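Local coordinates for protein guanosine-3',5'-bis(diphosphate) 3'-pyrophosphohydrolase MESH1 (Drosophila melanogaster, PDB 3NQW) that hydrolyses the alarmone ppGpp to GDP and diphosphate, using manganese as its cofactor, and takes part in the starvation response of the fly, at residues L86-V90 / S113-I119; K8-C12 / K77-P81. One frame throughout, in Å; residues are numbered along the deposited sequence.

Contact 1 (L86-V90 / S113-I119); sequences LVREV and SCRAKLI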
# COMPACT_ATOMS: atom_id res chain seq x y z
N LEU A 86 11.71 -0.86 -16.47
CA LEU A 86 10.56 0.03 -16.60
C LEU A 86 10.65 1.20 -15.63
O LEU A 86 10.36 2.34 -15.99
CB LEU A 86 9.26 -0.74 -16.36
CG LEU A 86 9.00 -1.91 -17.30
CD1 LEU A 86 7.78 -2.68 -16.83
CD2 LEU A 86 8.82 -1.40 -18.71
N VAL A 87 11.04 0.91 -14.39
CA VAL A 87 11.15 1.96 -13.40
C VAL A 87 12.11 3.03 -13.88
O VAL A 87 12.00 4.18 -13.48
CB VAL A 87 11.65 1.42 -12.05
CG1 VAL A 87 11.98 2.58 -11.12
CG2 VAL A 87 10.58 0.53 -11.42
N ARG A 88 13.04 2.65 -14.75
CA ARG A 88 13.99 3.64 -15.25
C ARG A 88 13.32 4.39 -16.39
O ARG A 88 13.57 5.57 -16.60
CB ARG A 88 15.29 2.97 -15.73
CG ARG A 88 16.30 3.95 -16.35
CD ARG A 88 17.56 3.24 -16.81
NE ARG A 88 17.27 2.05 -17.59
CZ ARG A 88 18.16 1.10 -17.87
NH1 ARG A 88 19.41 1.19 -17.42
NH2 ARG A 88 17.80 0.02 -18.56
N GLU A 89 12.46 3.69 -17.11
CA GLU A 89 11.77 4.31 -18.23
C GLU A 89 10.79 5.38 -17.80
O GLU A 89 10.35 6.17 -18.63
CB GLU A 89 11.04 3.25 -19.03
CG GLU A 89 11.96 2.15 -19.49
CD GLU A 89 11.35 1.33 -20.59
OE1 GLU A 89 11.02 1.92 -21.65
OE2 GLU A 89 11.21 0.10 -20.39
N VAL A 90 10.45 5.43 -16.52
CA VAL A 90 9.48 6.41 -16.04
C VAL A 90 10.00 7.37 -14.98
O VAL A 90 9.23 8.10 -14.35
CB VAL A 90 8.23 5.68 -15.53
CG1 VAL A 90 7.52 5.02 -16.70
CG2 VAL A 90 8.62 4.63 -14.50
N SER A 113 8.37 2.45 -24.06
CA SER A 113 7.90 1.11 -24.41
C SER A 113 6.42 0.92 -24.05
O SER A 113 5.91 1.57 -23.14
CB SER A 113 8.75 0.07 -23.68
OG SER A 113 8.84 0.39 -22.30
N CYS A 114 5.73 0.02 -24.76
CA CYS A 114 4.31 -0.22 -24.50
C CYS A 114 4.01 -0.28 -23.02
O CYS A 114 3.06 0.34 -22.54
CB CYS A 114 3.85 -1.53 -25.14
SG CYS A 114 2.10 -1.92 -24.83
N ARG A 115 4.83 -1.05 -22.30
CA ARG A 115 4.68 -1.24 -20.87
C ARG A 115 4.92 0.04 -20.07
O ARG A 115 4.18 0.34 -19.13
CB ARG A 115 5.64 -2.33 -20.38
CG ARG A 115 5.55 -3.65 -21.15
CD ARG A 115 6.66 -4.59 -20.71
NE ARG A 115 6.41 -5.22 -19.41
CZ ARG A 115 7.36 -5.74 -18.63
NH1 ARG A 115 7.03 -6.30 -17.46
NH2 ARG A 115 8.64 -5.67 -18.99
N ALA A 116 5.97 0.78 -20.44
CA ALA A 116 6.30 2.03 -19.75
C ALA A 116 5.29 3.12 -20.06
O ALA A 116 5.09 4.04 -19.27
CB ALA A 116 7.72 2.49 -20.13
N LYS A 117 4.64 3.04 -21.22
CA LYS A 117 3.65 4.05 -21.54
C LYS A 117 2.46 3.84 -20.61
O LYS A 117 1.85 4.81 -20.15
CB LYS A 117 3.18 3.93 -23.00
CG LYS A 117 4.22 4.26 -24.09
CD LYS A 117 3.51 4.34 -25.45
CE LYS A 117 4.43 4.13 -26.65
NZ LYS A 117 3.63 3.81 -27.89
N LEU A 118 2.12 2.58 -20.34
CA LEU A 118 0.99 2.25 -19.46
C LEU A 118 1.11 2.94 -18.13
O LEU A 118 0.15 3.53 -17.65
CB LEU A 118 0.90 0.75 -19.23
CG LEU A 118 0.41 -0.10 -20.39
CD1 LEU A 118 0.27 -1.52 -19.89
CD2 LEU A 118 -0.92 0.42 -20.90
N ILE A 119 2.30 2.84 -17.52
CA ILE A 119 2.55 3.48 -16.23
C ILE A 119 2.44 4.99 -16.40
O ILE A 119 1.75 5.66 -15.64
CB ILE A 119 3.98 3.17 -15.67
CG1 ILE A 119 4.12 1.69 -15.29
CG2 ILE A 119 4.24 4.05 -14.44
CD1 ILE A 119 4.99 0.86 -16.23

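Contact 2 (K8-C12 / K77-P81); sequences KFMEC and KLFGP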
# COMPACT_ATOMS: atom_id res chain seq x y z
N LYS A 8 7.29 -11.39 -4.15
CA LYS A 8 8.06 -10.26 -4.65
C LYS A 8 7.21 -9.00 -4.76
O LYS A 8 7.65 -7.91 -4.37
CB LYS A 8 8.67 -10.62 -6.00
CG LYS A 8 9.99 -11.35 -5.85
CD LYS A 8 10.92 -10.46 -5.06
CE LYS A 8 12.27 -11.06 -4.79
NZ LYS A 8 13.10 -10.07 -4.05
N PHE A 9 5.98 -9.15 -5.27
CA PHE A 9 5.07 -8.02 -5.39
C PHE A 9 4.74 -7.45 -4.01
O PHE A 9 4.44 -6.27 -3.85
CB PHE A 9 3.79 -8.46 -6.08
CG PHE A 9 2.77 -7.37 -6.19
CD1 PHE A 9 1.70 -7.30 -5.29
CD2 PHE A 9 2.85 -6.43 -7.20
CE1 PHE A 9 0.72 -6.31 -5.41
CE2 PHE A 9 1.87 -5.43 -7.34
CZ PHE A 9 0.80 -5.37 -6.44
N MET A 10 4.81 -8.30 -3.00
CA MET A 10 4.51 -7.87 -1.67
C MET A 10 5.71 -7.17 -1.07
O MET A 10 5.57 -6.17 -0.34
CB MET A 10 4.05 -9.08 -0.86
CG MET A 10 2.72 -9.69 -1.39
SD MET A 10 1.32 -8.50 -1.53
CE MET A 10 1.05 -7.99 0.17
N GLU A 11 6.90 -7.68 -1.38
CA GLU A 11 8.15 -7.08 -0.90
C GLU A 11 8.36 -5.74 -1.61
O GLU A 11 9.02 -4.82 -1.09
CB GLU A 11 9.32 -8.00 -1.20
CG GLU A 11 10.56 -7.56 -0.49
CD GLU A 11 11.78 -8.27 -0.99
OE1 GLU A 11 11.85 -8.57 -2.20
OE2 GLU A 11 12.68 -8.52 -0.17
N CYS A 12 7.79 -5.64 -2.80
CA CYS A 12 7.87 -4.43 -3.57
C CYS A 12 6.86 -3.42 -3.04
O CYS A 12 7.14 -2.22 -2.93
CB CYS A 12 7.59 -4.71 -5.04
SG CYS A 12 7.57 -3.21 -6.03
N LYS A 77 18.71 -5.06 -7.70
CA LYS A 77 19.15 -6.02 -6.71
C LYS A 77 18.00 -6.80 -6.08
O LYS A 77 18.13 -7.99 -5.81
CB LYS A 77 19.92 -5.29 -5.60
CG LYS A 77 20.41 -6.19 -4.48
CD LYS A 77 20.74 -5.38 -3.22
CE LYS A 77 19.49 -4.69 -2.68
NZ LYS A 77 19.72 -3.78 -1.52
N LEU A 78 16.89 -6.10 -5.85
CA LEU A 78 15.70 -6.67 -5.22
C LEU A 78 14.65 -7.27 -6.14
O LEU A 78 14.02 -8.26 -5.78
CB LEU A 78 15.03 -5.59 -4.37
CG LEU A 78 15.76 -5.22 -3.09
CD1 LEU A 78 15.26 -3.89 -2.54
CD2 LEU A 78 15.53 -6.34 -2.11
N PHE A 79 14.45 -6.68 -7.32
CA PHE A 79 13.42 -7.15 -8.22
C PHE A 79 13.82 -7.53 -9.64
O PHE A 79 13.00 -8.07 -10.38
CB PHE A 79 12.30 -6.12 -8.27
CG PHE A 79 11.90 -5.63 -6.92
CD1 PHE A 79 12.23 -4.34 -6.50
CD2 PHE A 79 11.26 -6.48 -6.03
CE1 PHE A 79 11.94 -3.91 -5.21
CE2 PHE A 79 10.96 -6.07 -4.74
CZ PHE A 79 11.30 -4.78 -4.33
N GLY A 80 15.05 -7.21 -10.04
CA GLY A 80 15.51 -7.58 -11.37
C GLY A 80 15.45 -6.56 -12.48
O GLY A 80 14.80 -5.52 -12.35
N PRO A 81 16.12 -6.83 -13.62
CA PRO A 81 16.13 -5.91 -14.76
C PRO A 81 14.72 -5.69 -15.25
O PRO A 81 14.35 -4.59 -15.61
CB PRO A 81 16.96 -6.65 -15.80
CG PRO A 81 17.87 -7.48 -14.97
CD PRO A 81 16.93 -8.01 -13.91

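Contact 1 (L86-V90 / S113-I119)
L86 meets R115 over a flat face: its CD1 methyl sits 3.6 Å above the guanidinium plane, over the centre of the group, and the two side chains cross at about a right angle. The other methyl, CD2, lies 3.7 Å from R115 CB, so the leucine fork spans both the root and the head of the arginine. One turn on, E89 brings CB to 3.6 Å from A116 CB. Its extended chain reaches past to accept a hydrogen bond from S113, OG to OE1 being 2.7 Å. The donor lies on the syn side but 33° out of the carboxylate plane. V90 completes the row, its CG1 4.1 Å from I119 CG2.

This is helix-to-helix packing within the all-helical HD domain, where the last turn of helix 81-89 lies against the first turns of helix 114-133, the helix that supplies the manganese ligand D123. S113 is the N-cap of that second helix. With OG between the backbone N and the carbonyl carbon (chi1 50°), its hydroxyl both accepts a weak capping bond from A116 N, at 3.4 Å, and donates to E89.

Farther out, R115 NH1 is fixed by a salt bridge to D52, while in helix 53-60 V55 touches R115 and A58 touches L86. I119 packs on H62, and its side chain is about 7 Å from the bound manganese ion.

Contact 2 (K8-C12 / K77-P81)
K8 and F79 make the nearest backbone approach, their CA atoms 7.2 Å apart, where helix 7-19 passes the last turn of helix 72-79 just before the chain leaves helical geometry at G80 with a positive phi of 97°. The contact is made mainly by side chains, with backbone atoms such as the L78 carbonyl as partners. K8 bends at chi2 (-58°) and then runs straight, a shape that carries its ammonium group across to the backbone of L78. NZ donates to L78 O over 2.7 Å, within the carbonyl plane and at a C=O...N angle of 156°. The same nitrogen forms a salt bridge with E11 OE1, one helical turn along, also at 2.7 Å and through the syn lone pair.

Beside this polar pair, the ring of F79 is held between two groups on opposite faces. C12 SG stands 4.5 Å from the ring centroid, close to the normal, in a sulfur-aromatic contact; C12 CB adds an off-centre CH-pi approach, 3.6 Å from F79 CE2. Over the other face lies CB of L78, the preceding residue in its own helix. The E11 carboxylate is turned nearly perpendicular to the ring, OE1 lying 3.7 Å from F79 CE2.

L61 touches both C12 and F79, and M57 of helix 53-60 also packs on C12, so L61 and M57 extend the apolar side of the contact. On the far side of helix 7-19, M10 packs on S45 of the second subunit.

L78 O belongs to a helix's final turn, where carbonyls gather partial negative charge, so a lysine there is probably stabilised both by the helix end and by E11; the two bonds should in turn limit how the K8 ammonium can swing.

Along the chain the two contacts come in series. Contact 2 ties helix 7-19, near the N terminus, to the end of helix 72-79, closing a long loop that contains helices 34-45, 53-60 and 64-67 and three of the manganese-site residues, H36, H62 and D63. After G80 the chain enters helix 81-89, whose end opens contact 1. That second, shorter loop holds helix 98-107 and closes at the start of helix 114-133, ahead of the remaining ligand, D123. Neither loop encloses or crosses the other. The centres of the two contacts lie about 16 Å apart and their nearest atoms about 5 Å, so they do not touch. Helix 53-60 packs against both contacts and bridges them.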